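Local structure of flavin-dependent monooxygenase, oxygenase subunit HsaA (Rhodococcus sp., 2RFQ) at residues R24-E29 against D38-A43; D32-P37 against I178-N183; T82-S87 against V185-T190; S118-M123 against T235-T240. The protein hydroxylates the phenolic ring of the cholesterol breakdown product 3-HSA ortho to its hydroxyl, using FMNH2 and O2, as the oxygenase of a two-component monooxygenase. One frame throughout, in Å; residues are numbered along the deposited sequence.

Interaction 1. Residues R24-E29 against D38-A43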
loop_
_atom_site.group_PDB
_atom_site.type_symbol
_atom_site.label_atom_id
_atom_site.label_comp_id
_atom_site.label_asym_id
_atom_site.label_seq_id
_atom_site.Cartn_x
_atom_site.Cartn_y
_atom_site.Cartn_z
ATOM N N ARG A 24 -19.004 -25.077 10.043
ATOM C CA ARG A 24 -19.417 -23.671 10.107
ATOM C C ARG A 24 -20.358 -23.448 11.273
ATOM O O ARG A 24 -20.205 -22.488 12.008
ATOM C CB ARG A 24 -20.141 -23.240 8.837
ATOM C CG ARG A 24 -19.287 -23.179 7.624
ATOM C CD ARG A 24 -19.986 -22.431 6.467
ATOM N NE ARG A 24 -19.279 -22.810 5.256
ATOM C CZ ARG A 24 -19.674 -23.768 4.422
ATOM N NH1 ARG A 24 -18.909 -24.077 3.383
ATOM N NH2 ARG A 24 -20.841 -24.397 4.611
ATOM N N GLU A 25 -21.345 -24.332 11.432
ATOM C CA GLU A 25 -22.331 -24.183 12.502
ATOM C C GLU A 25 -21.683 -24.206 13.879
ATOM O O GLU A 25 -22.159 -23.542 14.800
ATOM C CB GLU A 25 -23.396 -25.269 12.403
ATOM C CG GLU A 25 -24.298 -25.105 11.207
ATOM C CD GLU A 25 -25.255 -26.256 11.019
ATOM O OE1 GLU A 25 -25.031 -27.333 11.607
ATOM O OE2 GLU A 25 -26.236 -26.081 10.268
ATOM N N ARG A 26 -20.581 -24.948 14.006
ATOM C CA ARG A 26 -19.920 -25.105 15.286
ATOM C C ARG A 26 -18.845 -24.062 15.546
ATOM O O ARG A 26 -18.222 -24.084 16.615
ATOM C CB ARG A 26 -19.249 -26.480 15.370
ATOM C CG ARG A 26 -20.216 -27.641 15.300
ATOM C CD ARG A 26 -19.441 -28.889 15.580
ATOM N NE ARG A 26 -20.362 -29.995 15.828
ATOM C CZ ARG A 26 -20.097 -31.268 15.546
ATOM N NH1 ARG A 26 -18.928 -31.619 15.031
ATOM N NH2 ARG A 26 -21.010 -32.197 15.803
ATOM N N ALA A 27 -18.588 -23.182 14.572
ATOM C CA ALA A 27 -17.447 -22.248 14.728
ATOM C C ALA A 27 -17.498 -21.402 16.019
ATOM O O ALA A 27 -16.456 -21.230 16.665
ATOM C CB ALA A 27 -17.279 -21.381 13.496
ATOM N N GLN A 28 -18.675 -20.874 16.410
ATOM C CA GLN A 28 -18.691 -20.054 17.645
ATOM C C GLN A 28 -18.448 -20.921 18.859
ATOM O O GLN A 28 -17.705 -20.553 19.757
ATOM C CB GLN A 28 -19.964 -19.196 17.852
ATOM C CG GLN A 28 -19.767 -18.192 19.039
ATOM C CD GLN A 28 -18.535 -17.245 18.859
ATOM O OE1 GLN A 28 -18.335 -16.688 17.800
ATOM N NE2 GLN A 28 -17.748 -17.062 19.911
ATOM N N GLU A 29 -19.080 -22.095 18.890
ATOM C CA GLU A 29 -18.873 -22.997 20.006
ATOM C C GLU A 29 -17.391 -23.380 20.142
ATOM O O GLU A 29 -16.833 -23.427 21.249
ATOM C CB GLU A 29 -19.743 -24.252 19.861
ATOM C CG GLU A 29 -19.681 -25.148 21.093
ATOM C CD GLU A 29 -20.802 -26.176 21.150
ATOM O OE1 GLU A 29 -21.949 -25.818 20.814
ATOM O OE2 GLU A 29 -20.531 -27.300 21.610
ATOM N N ASP A 38 -14.591 -32.722 19.988
ATOM C CA ASP A 38 -14.219 -34.127 19.780
ATOM C C ASP A 38 -14.942 -34.662 18.551
ATOM O O ASP A 38 -14.345 -35.393 17.748
ATOM C CB ASP A 38 -14.601 -34.995 20.978
ATOM C CG ASP A 38 -13.879 -34.604 22.263
ATOM O OD1 ASP A 38 -12.853 -33.900 22.216
ATOM O OD2 ASP A 38 -14.348 -35.072 23.332
ATOM N N ASP A 39 -16.214 -34.277 18.396
ATOM C CA ASP A 39 -17.017 -34.864 17.333
ATOM C C ASP A 39 -16.566 -34.350 15.967
ATOM O O ASP A 39 -16.642 -35.086 14.974
ATOM C CB ASP A 39 -18.509 -34.596 17.540
ATOM C CG ASP A 39 -19.347 -35.450 16.648
ATOM O OD1 ASP A 39 -19.281 -36.680 16.808
ATOM O OD2 ASP A 39 -20.015 -34.895 15.754
ATOM N N SER A 40 -16.051 -33.121 15.914
ATOM C CA SER A 40 -15.437 -32.627 14.663
ATOM C C SER A 40 -14.182 -33.417 14.305
ATOM O O SER A 40 -13.965 -33.804 13.150
ATOM C CB SER A 40 -15.109 -31.117 14.761
ATOM O OG SER A 40 -16.313 -30.320 14.803
HETATM N N MSE A 41 -13.334 -33.651 15.291
HETATM C CA MSE A 41 -12.098 -34.415 15.028
HETATM C C MSE A 41 -12.456 -35.846 14.583
HETATM O O MSE A 41 -11.816 -36.392 13.670
HETATM C CB MSE A 41 -11.169 -34.406 16.249
HETATM C CG MSE A 41 -10.640 -33.018 16.628
HETATM SE SE MSE A 41 -9.489 -32.269 15.199
HETATM C CE MSE A 41 -7.878 -33.323 15.507
ATOM N N LYS A 42 -13.481 -36.444 15.203
ATOM C CA LYS A 42 -13.936 -37.776 14.801
ATOM C C LYS A 42 -14.442 -37.770 13.356
ATOM O O LYS A 42 -14.073 -38.640 12.563
ATOM C CB LYS A 42 -15.019 -38.260 15.767
ATOM C CG LYS A 42 -15.576 -39.630 15.448
ATOM C CD LYS A 42 -16.527 -40.078 16.571
ATOM C CE LYS A 42 -17.186 -41.440 16.259
ATOM N NZ LYS A 42 -18.285 -41.317 15.264
ATOM N N ALA A 43 -15.244 -36.763 13.008
ATOM C CA ALA A 43 -15.791 -36.679 11.649
ATOM C C ALA A 43 -14.655 -36.475 10.654
ATOM O O ALA A 43 -14.658 -37.079 9.570
ATOM C CB ALA A 43 -16.780 -35.560 11.546
HETATM O O HOH W 1 -18.866 -33.813 13.388
#
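R26 reaches D39 and S40 with a single outstretched side chain, tying the junction of helices 11-25 and 27-33 to the first turn of helix 38-47 within the N-terminal helical domain of the acyl-CoA dehydrogenase fold. The backbones stay well apart, with R26 CA and S40 CA separated by 8.8 Å, so the contact rests on a guanidinium group that meets both partners at its edge. Its close-packed part is at the buried S40. There R26 NH1 donates to S40 OG over 2.9 Å, nearly in the guanidinium plane, and the methylene R26 CD lies 3.5 Å from the same oxygen. S40 also packs on L23 of helix 11-25, while the next residue, M41, turns the other way to V85 and I89 of helix 80-96. The outer part is looser and lies at the exposed D39. With CG anti to the backbone nitrogen (chi1 -167°), the carboxylate swings over to R26, where NH2 forms a salt bridge to D39 OD2 at 2.9 Å, with an N-H...O angle of 158°. The planes of the two charged groups stand 73° apart, and OD2 is met on its anti side; accordingly R26 engages one oxygen of the carboxylate, in place of a two-pronged pairing. A water completes this outer side. It lets NH1 make two bonds and OD2 accept two, closing a small ring beside the salt bridge: it accepts from R26 NH1 at 2.7 Å and donates to D39 OD2 at 2.8 Å.

Interaction 2. Residues D32-P37 against I178-N183; sequences DLRRIP and IDDVWN. With 1PS (3-pyridinium-1-ylpropane-1-sulfonate), chain F.
A Schellman motif ending helix 27-33 presents R34, at positive phi, to D180 and W182 in the segment that follows strand 177-179, so that the helical N-terminal domain is joined to the beta domain of the acyl-CoA dehydrogenase fold. The salt bridge is bidentate and end-on. R34 NH1 donates to D180 OD1 and R34 NH2 to D180 OD2, each over 2.8 Å and each onto a syn lone pair. Guanidinium and carboxylate planes differ by only 5°, the flat pairing that fixes the rotation of both groups. A bend in the arginine chain (chi3 -58°) brings NH1 to a second acceptor as well: R34 NH1 also donates a hydrogen bond to W182 O over 2.9 Å, less straight than the two to D180 and tilted from the carbonyl plane, and R34 CD passes 3.5 Å from that oxygen. NH1 therefore grips two acceptors, and the backbone at W182 is held together with the D180 carboxylate. The indole of W182 is held elsewhere: its NE1 donates to L187 O, and its ring meets that of W141, an FMN-binding residue by similarity. At the far end of 178-183 the strand lines the pocket of bound 3-pyridinium-1-ylpropane-1-sulfonate, which also bonds to R173. I178 N donates a nearly straight hydrogen bond to sulfonate O1, 2.9 Å long with an N-H...O angle of 174°.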
loop_
_atom_site.group_PDB
_atom_site.type_symbol
_atom_site.label_atom_id
_atom_site.label_comp_id
_atom_site.label_asym_id
_atom_site.label_seq_id
_atom_site.Cartn_x
_atom_site.Cartn_y
_atom_site.Cartn_z
ATOM N N ASP A 32 -15.655 -20.523 21.726
ATOM C CA ASP A 32 -16.050 -20.379 23.134
ATOM C C ASP A 32 -15.426 -21.420 24.040
ATOM O O ASP A 32 -15.052 -21.139 25.194
ATOM C CB ASP A 32 -17.580 -20.440 23.238
ATOM C CG ASP A 32 -18.268 -19.200 22.671
ATOM O OD1 ASP A 32 -17.607 -18.146 22.485
ATOM O OD2 ASP A 32 -19.479 -19.276 22.401
ATOM N N LEU A 33 -15.319 -22.655 23.541
ATOM C CA LEU A 33 -14.723 -23.743 24.330
ATOM C C LEU A 33 -13.195 -23.787 24.225
ATOM O O LEU A 33 -12.545 -24.555 24.928
ATOM C CB LEU A 33 -15.304 -25.080 23.886
ATOM C CG LEU A 33 -16.802 -25.197 24.054
ATOM C CD1 LEU A 33 -17.288 -26.480 23.374
ATOM C CD2 LEU A 33 -17.085 -25.224 25.557
ATOM N N ARG A 34 -12.626 -22.979 23.316
ATOM C CA ARG A 34 -11.149 -22.918 23.131
ATOM C C ARG A 34 -10.530 -24.282 22.752
ATOM O O ARG A 34 -9.379 -24.586 23.090
ATOM C CB ARG A 34 -10.463 -22.331 24.379
ATOM C CG ARG A 34 -10.966 -20.911 24.761
ATOM C CD ARG A 34 -10.212 -20.388 26.033
ATOM N NE ARG A 34 -10.390 -21.282 27.186
ATOM C CZ ARG A 34 -9.443 -22.069 27.713
ATOM N NH1 ARG A 34 -8.190 -22.062 27.254
ATOM N NH2 ARG A 34 -9.745 -22.873 28.742
ATOM N N ARG A 35 -11.286 -25.075 22.001
ATOM C CA ARG A 35 -10.854 -26.422 21.680
ATOM C C ARG A 35 -11.688 -26.897 20.509
ATOM O O ARG A 35 -12.875 -26.577 20.403
ATOM C CB ARG A 35 -11.073 -27.332 22.915
ATOM C CG ARG A 35 -10.178 -28.565 22.983
ATOM C CD ARG A 35 -10.412 -29.352 24.294
ATOM N NE ARG A 35 -11.837 -29.638 24.442
ATOM C CZ ARG A 35 -12.641 -29.091 25.353
ATOM N NH1 ARG A 35 -12.153 -28.269 26.293
ATOM N NH2 ARG A 35 -13.944 -29.377 25.343
ATOM N N ILE A 36 -11.069 -27.662 19.606
ATOM C CA ILE A 36 -11.857 -28.273 18.549
ATOM C C ILE A 36 -12.747 -29.349 19.185
ATOM O O ILE A 36 -12.270 -30.152 19.977
ATOM C CB ILE A 36 -10.960 -28.928 17.478
ATOM C CG1 ILE A 36 -9.875 -27.947 16.991
ATOM C CG2 ILE A 36 -11.832 -29.473 16.315
ATOM C CD1 ILE A 36 -10.411 -26.594 16.429
ATOM N N PRO A 37 -14.044 -29.352 18.868
ATOM C CA PRO A 37 -14.923 -30.401 19.399
ATOM C C PRO A 37 -14.449 -31.816 19.031
ATOM O O PRO A 37 -13.941 -32.074 17.912
ATOM C CB PRO A 37 -16.271 -30.075 18.764
ATOM C CG PRO A 37 -16.240 -28.582 18.643
ATOM C CD PRO A 37 -14.810 -28.344 18.111
ATOM N N ILE A 178 -0.305 -31.550 29.830
ATOM C CA ILE A 178 -0.758 -30.404 29.052
ATOM C C ILE A 178 -1.311 -29.366 30.021
ATOM O O ILE A 178 -2.215 -29.683 30.825
ATOM C CB ILE A 178 -1.840 -30.806 28.014
ATOM C CG1 ILE A 178 -1.241 -31.710 26.920
ATOM C CG2 ILE A 178 -2.445 -29.571 27.384
ATOM C CD1 ILE A 178 -2.277 -32.364 25.976
ATOM N N ASP A 179 -0.762 -28.145 29.958
ATOM C CA ASP A 179 -1.230 -27.017 30.781
ATOM C C ASP A 179 -2.125 -26.123 29.945
ATOM O O ASP A 179 -1.729 -25.701 28.856
ATOM C CB ASP A 179 -0.045 -26.220 31.314
ATOM C CG ASP A 179 0.623 -26.907 32.496
ATOM O OD1 ASP A 179 0.068 -27.912 33.011
ATOM O OD2 ASP A 179 1.704 -26.439 32.903
ATOM N N ASP A 180 -3.330 -25.851 30.453
ATOM C CA ASP A 180 -4.307 -25.043 29.729
ATOM C C ASP A 180 -4.024 -23.567 29.976
ATOM O O ASP A 180 -4.355 -23.026 31.040
ATOM C CB ASP A 180 -5.727 -25.410 30.158
ATOM C CG ASP A 180 -6.772 -24.586 29.465
ATOM O OD1 ASP A 180 -6.450 -23.936 28.448
ATOM O OD2 ASP A 180 -7.933 -24.597 29.936
ATOM N N VAL A 181 -3.359 -22.945 29.006
ATOM C CA VAL A 181 -2.974 -21.544 29.092
ATOM C C VAL A 181 -3.469 -20.707 27.906
ATOM O O VAL A 181 -3.181 -19.511 27.847
ATOM C CB VAL A 181 -1.438 -21.368 29.181
ATOM C CG1 VAL A 181 -0.885 -22.103 30.396
ATOM C CG2 VAL A 181 -0.769 -21.866 27.896
ATOM N N TRP A 182 -4.187 -21.336 26.972
ATOM C CA TRP A 182 -4.515 -20.694 25.682
ATOM C C TRP A 182 -5.555 -19.581 25.847
ATOM O O TRP A 182 -6.740 -19.840 26.048
ATOM C CB TRP A 182 -4.989 -21.771 24.716
ATOM C CG TRP A 182 -5.119 -21.343 23.304
ATOM C CD1 TRP A 182 -6.241 -21.413 22.532
ATOM C CD2 TRP A 182 -4.075 -20.834 22.468
ATOM N NE1 TRP A 182 -5.971 -20.966 21.258
ATOM C CE2 TRP A 182 -4.645 -20.604 21.189
ATOM C CE3 TRP A 182 -2.711 -20.543 22.674
ATOM C CZ2 TRP A 182 -3.907 -20.101 20.122
ATOM C CZ3 TRP A 182 -1.972 -20.033 21.604
ATOM C CH2 TRP A 182 -2.574 -19.835 20.342
ATOM N N ASN A 183 -5.098 -18.329 25.758
ATOM C CA ASN A 183 -5.918 -17.176 26.098
ATOM C C ASN A 183 -5.585 -16.007 25.167
ATOM O O ASN A 183 -4.888 -15.049 25.550
ATOM C CB ASN A 183 -5.629 -16.805 27.558
ATOM C CG ASN A 183 -6.556 -15.754 28.078
ATOM O OD1 ASN A 183 -7.646 -15.557 27.555
ATOM N ND2 ASN A 183 -6.118 -15.047 29.125
HETATM S S1 1PS F . -2.790 -34.611 30.135
HETATM O O1 1PS F . -2.084 -33.529 30.872
HETATM O O2 1PS F . -3.927 -34.050 29.361
HETATM O O3 1PS F . -1.896 -35.384 29.215
#

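Interaction 3. Residues T82-S87 against V185-T190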
loop_
_atom_site.group_PDB
_atom_site.type_symbol
_atom_site.label_atom_id
_atom_site.label_comp_id
_atom_site.label_asym_id
_atom_site.label_seq_id
_atom_site.Cartn_x
_atom_site.Cartn_y
_atom_site.Cartn_z
ATOM N N THR A 82 -10.390 -25.026 13.220
ATOM C CA THR A 82 -10.402 -26.429 12.802
ATOM C C THR A 82 -9.426 -26.641 11.645
ATOM O O THR A 82 -8.677 -27.625 11.634
ATOM C CB THR A 82 -11.822 -26.886 12.429
ATOM O OG1 THR A 82 -12.677 -26.683 13.566
ATOM C CG2 THR A 82 -11.832 -28.385 12.119
ATOM N N GLY A 83 -9.391 -25.689 10.714
ATOM C CA GLY A 83 -8.463 -25.773 9.573
ATOM C C GLY A 83 -7.008 -25.732 10.013
ATOM O O GLY A 83 -6.171 -26.499 9.509
ATOM N N TRP A 84 -6.722 -24.849 10.969
ATOM C CA TRP A 84 -5.372 -24.720 11.515
ATOM C C TRP A 84 -4.917 -26.014 12.174
ATOM O O TRP A 84 -3.824 -26.528 11.879
ATOM C CB TRP A 84 -5.359 -23.595 12.534
ATOM C CG TRP A 84 -4.013 -23.248 13.129
ATOM C CD1 TRP A 84 -3.509 -23.684 14.321
ATOM C CD2 TRP A 84 -3.010 -22.368 12.563
ATOM N NE1 TRP A 84 -2.264 -23.112 14.545
ATOM C CE2 TRP A 84 -1.946 -22.302 13.482
ATOM C CE3 TRP A 84 -2.930 -21.616 11.372
ATOM C CZ2 TRP A 84 -0.791 -21.527 13.236
ATOM C CZ3 TRP A 84 -1.800 -20.848 11.121
ATOM C CH2 TRP A 84 -0.745 -20.808 12.053
ATOM N N VAL A 85 -5.750 -26.530 13.062
ATOM C CA VAL A 85 -5.428 -27.800 13.750
ATOM C C VAL A 85 -5.302 -28.953 12.752
ATOM O O VAL A 85 -4.375 -29.772 12.855
ATOM C CB VAL A 85 -6.494 -28.101 14.815
ATOM C CG1 VAL A 85 -6.359 -29.521 15.378
ATOM C CG2 VAL A 85 -6.396 -27.060 15.934
ATOM N N SER A 86 -6.215 -29.007 11.786
ATOM C CA SER A 86 -6.227 -30.100 10.813
ATOM C C SER A 86 -4.918 -30.110 10.029
ATOM O O SER A 86 -4.296 -31.151 9.823
ATOM C CB SER A 86 -7.418 -29.958 9.854
ATOM O OG SER A 86 -8.649 -30.218 10.552
ATOM N N SER A 87 -4.489 -28.934 9.612
ATOM C CA SER A 87 -3.267 -28.841 8.825
ATOM C C SER A 87 -2.049 -29.337 9.597
ATOM O O SER A 87 -1.279 -30.175 9.105
ATOM C CB SER A 87 -3.044 -27.397 8.426
ATOM O OG SER A 87 -1.994 -27.318 7.462
ATOM N N VAL A 185 -6.427 -13.623 21.219
ATOM C CA VAL A 185 -7.451 -12.826 20.515
ATOM C C VAL A 185 -8.028 -13.530 19.260
ATOM O O VAL A 185 -9.113 -13.202 18.778
ATOM C CB VAL A 185 -6.866 -11.437 20.125
ATOM C CG1 VAL A 185 -5.768 -11.602 19.048
ATOM C CG2 VAL A 185 -7.966 -10.429 19.665
ATOM N N GLY A 186 -7.287 -14.491 18.738
ATOM C CA GLY A 186 -7.758 -15.288 17.579
ATOM C C GLY A 186 -7.218 -16.703 17.617
ATOM O O GLY A 186 -6.316 -17.029 18.407
ATOM N N LEU A 187 -7.745 -17.546 16.725
ATOM C CA LEU A 187 -7.463 -18.998 16.761
ATOM C C LEU A 187 -7.734 -19.560 18.165
ATOM O O LEU A 187 -7.092 -20.514 18.616
ATOM C CB LEU A 187 -6.017 -19.326 16.302
ATOM C CG LEU A 187 -5.788 -19.159 14.786
ATOM C CD1 LEU A 187 -4.275 -19.425 14.493
ATOM C CD2 LEU A 187 -6.715 -20.114 13.990
ATOM N N ARG A 188 -8.732 -18.990 18.832
ATOM C CA ARG A 188 -9.097 -19.423 20.195
ATOM C C ARG A 188 -9.449 -20.917 20.225
ATOM O O ARG A 188 -9.065 -21.652 21.150
ATOM C CB ARG A 188 -10.275 -18.598 20.709
ATOM C CG ARG A 188 -9.863 -17.178 20.960
ATOM C CD ARG A 188 -11.066 -16.295 21.325
ATOM N NE ARG A 188 -10.609 -15.008 21.821
ATOM C CZ ARG A 188 -11.370 -13.919 21.915
ATOM N NH1 ARG A 188 -12.643 -13.935 21.492
ATOM N NH2 ARG A 188 -10.849 -12.807 22.432
ATOM N N GLY A 189 -10.139 -21.379 19.188
ATOM C CA GLY A 189 -10.569 -22.782 19.123
ATOM C C GLY A 189 -9.450 -23.804 19.004
ATOM O O GLY A 189 -9.691 -24.996 19.189
ATOM N N THR A 190 -8.224 -23.357 18.678
ATOM C CA THR A 190 -7.162 -24.318 18.408
ATOM C C THR A 190 -6.667 -25.045 19.663
ATOM O O THR A 190 -6.055 -26.105 19.541
ATOM C CB THR A 190 -5.956 -23.686 17.649
ATOM O OG1 THR A 190 -5.354 -22.674 18.469
ATOM C CG2 THR A 190 -6.450 -23.080 16.318
#
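W84 of helix 80-96 meets L187 and T190 of the 185-190 loop with its CB and the inner part of its indole. At its root, W84 CB lies 4.0 Å from both L187 CD2 and T190 CG2, which approach it from one side. With CG anti to the backbone nitrogen (chi1 -175°), the indole then passes across L187 at about a right angle. W84 CD1, on the pyrrole side, touches T190 CG2 at 3.6 Å, a methyl oblique to the ring. Further on, W84 CD2 meets L187 CD1 at 3.7 Å, and CE2 and CE3 lie near the same methyl. That methyl sits over the face: L187 CD1 is 3.9 Å from the centroid of the five-membered ring and 16° off its normal, the geometry of a CH-pi contact. NE1 makes a weak hydrogen bond to S143 OG, and the indole also packs on I241, P244, I245 and M248 of helix 233-266. Next along the helix, V85 CG2 lies 3.8 Å from T190 CB, extending the apolar packing. The loop is stiffened from within, since L187 O accepts from T190 N and, over 2.8 Å, from T190 OG1 in the carbonyl plane; S192 OG is a further partner of that hydroxyl. W84 and S143 are both FMN-binding residues by similarity, so this buried packing, in which the 185-190 loop and helix 233-266 both pack on the indole, is consistent with a wall of the flavin site in an acyl-CoA dehydrogenase-type monooxygenase.

Interaction 4. Residues S118-M123 against T235-T240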
loop_
_atom_site.group_PDB
_atom_site.type_symbol
_atom_site.label_atom_id
_atom_site.label_comp_id
_atom_site.label_asym_id
_atom_site.label_seq_id
_atom_site.Cartn_x
_atom_site.Cartn_y
_atom_site.Cartn_z
ATOM N N SER A 118 2.422 -31.164 17.948
ATOM C CA SER A 118 3.831 -30.754 17.926
ATOM C C SER A 118 4.065 -29.423 18.571
ATOM O O SER A 118 3.127 -28.664 18.823
ATOM C CB SER A 118 4.330 -30.645 16.482
ATOM O OG SER A 118 3.668 -29.550 15.844
ATOM N N SER A 119 5.339 -29.135 18.808
ATOM C CA SER A 119 5.759 -27.764 19.064
ATOM C C SER A 119 7.203 -27.741 18.608
ATOM O O SER A 119 8.061 -28.327 19.256
ATOM C CB SER A 119 5.623 -27.414 20.547
ATOM O OG SER A 119 6.066 -26.082 20.808
ATOM N N TYR A 120 7.457 -27.131 17.450
ATOM C CA TYR A 120 8.802 -27.270 16.847
ATOM C C TYR A 120 9.807 -26.214 17.273
ATOM O O TYR A 120 11.028 -26.407 17.099
ATOM C CB TYR A 120 8.712 -27.319 15.320
ATOM C CG TYR A 120 8.059 -28.559 14.754
ATOM C CD1 TYR A 120 8.620 -29.830 14.943
ATOM C CD2 TYR A 120 6.884 -28.461 13.998
ATOM C CE1 TYR A 120 7.999 -30.975 14.383
ATOM C CE2 TYR A 120 6.269 -29.576 13.441
ATOM C CZ TYR A 120 6.833 -30.843 13.644
ATOM O OH TYR A 120 6.252 -31.969 13.084
ATOM N N ALA A 121 9.319 -25.110 17.849
ATOM C CA ALA A 121 10.212 -24.071 18.365
ATOM C C ALA A 121 10.999 -24.624 19.553
ATOM O O ALA A 121 10.477 -25.444 20.314
ATOM C CB ALA A 121 9.416 -22.855 18.805
ATOM N N PRO A 122 12.259 -24.192 19.726
ATOM C CA PRO A 122 13.023 -24.788 20.813
ATOM C C PRO A 122 12.584 -24.253 22.167
ATOM O O PRO A 122 12.952 -23.136 22.549
ATOM C CB PRO A 122 14.469 -24.364 20.519
ATOM C CG PRO A 122 14.350 -23.107 19.702
ATOM C CD PRO A 122 13.037 -23.196 18.954
HETATM N N MSE A 123 11.786 -25.046 22.871
HETATM C CA MSE A 123 11.322 -24.697 24.212
HETATM C C MSE A 123 11.650 -25.802 25.211
HETATM O O MSE A 123 11.044 -25.908 26.292
HETATM C CB MSE A 123 9.829 -24.335 24.178
HETATM C CG MSE A 123 9.611 -23.029 23.436
HETATM SE SE MSE A 123 7.734 -22.461 23.443
HETATM C CE MSE A 123 7.174 -23.300 21.808
ATOM N N THR A 235 9.592 -26.260 2.668
ATOM C CA THR A 235 8.317 -26.050 1.985
ATOM C C THR A 235 7.107 -26.668 2.719
ATOM O O THR A 235 6.075 -26.027 2.887
ATOM C CB THR A 235 8.376 -26.567 0.532
ATOM O OG1 THR A 235 9.331 -25.785 -0.194
ATOM C CG2 THR A 235 7.007 -26.426 -0.153
ATOM N N ILE A 236 7.236 -27.921 3.126
ATOM C CA ILE A 236 6.104 -28.655 3.710
ATOM C C ILE A 236 5.529 -28.001 4.961
ATOM O O ILE A 236 4.289 -27.852 5.090
ATOM C CB ILE A 236 6.561 -30.106 4.026
ATOM C CG1 ILE A 236 6.801 -30.855 2.694
ATOM C CG2 ILE A 236 5.563 -30.829 4.963
ATOM C CD1 ILE A 236 5.483 -31.293 1.951
ATOM N N HIS A 237 6.405 -27.648 5.903
ATOM C CA HIS A 237 5.882 -27.139 7.191
ATOM C C HIS A 237 5.361 -25.708 7.027
ATOM O O HIS A 237 4.201 -25.435 7.368
ATOM C CB HIS A 237 6.909 -27.310 8.301
ATOM C CG HIS A 237 6.509 -26.686 9.600
ATOM N ND1 HIS A 237 5.316 -26.973 10.231
ATOM C CD2 HIS A 237 7.141 -25.775 10.378
ATOM C CE1 HIS A 237 5.233 -26.269 11.348
ATOM N NE2 HIS A 237 6.325 -25.532 11.456
ATOM N N PRO A 238 6.179 -24.799 6.463
ATOM C CA PRO A 238 5.592 -23.458 6.282
ATOM C C PRO A 238 4.312 -23.417 5.414
ATOM O O PRO A 238 3.401 -22.626 5.688
ATOM C CB PRO A 238 6.738 -22.652 5.650
ATOM C CG PRO A 238 7.978 -23.328 6.208
ATOM C CD PRO A 238 7.606 -24.812 6.093
ATOM N N THR A 239 4.224 -24.262 4.390
ATOM C CA THR A 239 2.982 -24.299 3.581
ATOM C C THR A 239 1.795 -24.797 4.445
ATOM O O THR A 239 0.661 -24.322 4.287
ATOM C CB THR A 239 3.171 -25.156 2.317
ATOM O OG1 THR A 239 4.212 -24.566 1.522
ATOM C CG2 THR A 239 1.866 -25.217 1.466
ATOM N N THR A 240 2.076 -25.707 5.384
ATOM C CA THR A 240 1.032 -26.160 6.343
ATOM C C THR A 240 0.498 -25.023 7.237
ATOM O O THR A 240 -0.638 -25.064 7.707
ATOM C CB THR A 240 1.450 -27.421 7.126
ATOM O OG1 THR A 240 0.536 -28.495 6.793
ATOM C CG2 THR A 240 1.372 -27.214 8.622
#
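Y120 and H237 make an edge-to-face aromatic pair between the end of strand 116-119 and helix 233-266. The ring centroids are 5.2 Å apart and the planes 75° from each other, with the CD2 side of the tyrosine directed over the imidazole face. H237 CG is anti to its backbone nitrogen (chi1 174°), which carries the imidazole from the helix toward Y120. The contact is small, 71 Å² in all, but it belongs to a larger aromatic cluster: W233 stacks on H237 and presents a T-shaped contact with Y120, while the rings of H95 and H368 meet Y120 and H237 respectively. Within 118-123, S118 CB lies 3.7 Å above one face of the Y120 ring, offset toward its rim. Hydrogen bonds hold the pieces in place without linking the two segments directly. Y120 OH bonds to H95 ND1, and S119 OG bonds to A140 O of strand 132-142. Within the helix, T235 O accepts T239 N at 3.0 Å and T239 OG1 at 2.7 Å, the two donors arriving from opposite faces of the carbonyl plane. The helix is kinked at P238, whose imino nitrogen carries no hydrogen to bond back to the preceding turn. S118, S119, Y120 and H368 are FMN-binding residues by similarity, and the cluster is consistent with the flavin pocket that acyl-CoA dehydrogenase-type folds form between the beta domain and the C-terminal helical bundle.

Overall arrangement
Interactions 1, 2 and 3 form a compact group on helices 27-33, 38-47 and 80-96, with centres 10 to 14 Å apart; the centre of interaction 4 lies about 15 Å from that of interaction 3 and about 24 Å from that of interaction 1. M41 packs on both I36 and V85, joining interaction 1 to its two neighbours, and helix 27-33 serves interactions 1 and 2. A probable hydrogen bond from S87 OG to T240 O links interactions 3 and 4. Interactions 1 and 2 alternate along the chain, interaction 1 closes before 3 and 4 open, and 2, 3 and 4 interleave. Interaction 1 lies away from the probable FMN site, interaction 2 borders it through W182, and interactions 3 and 4 contain residues of it.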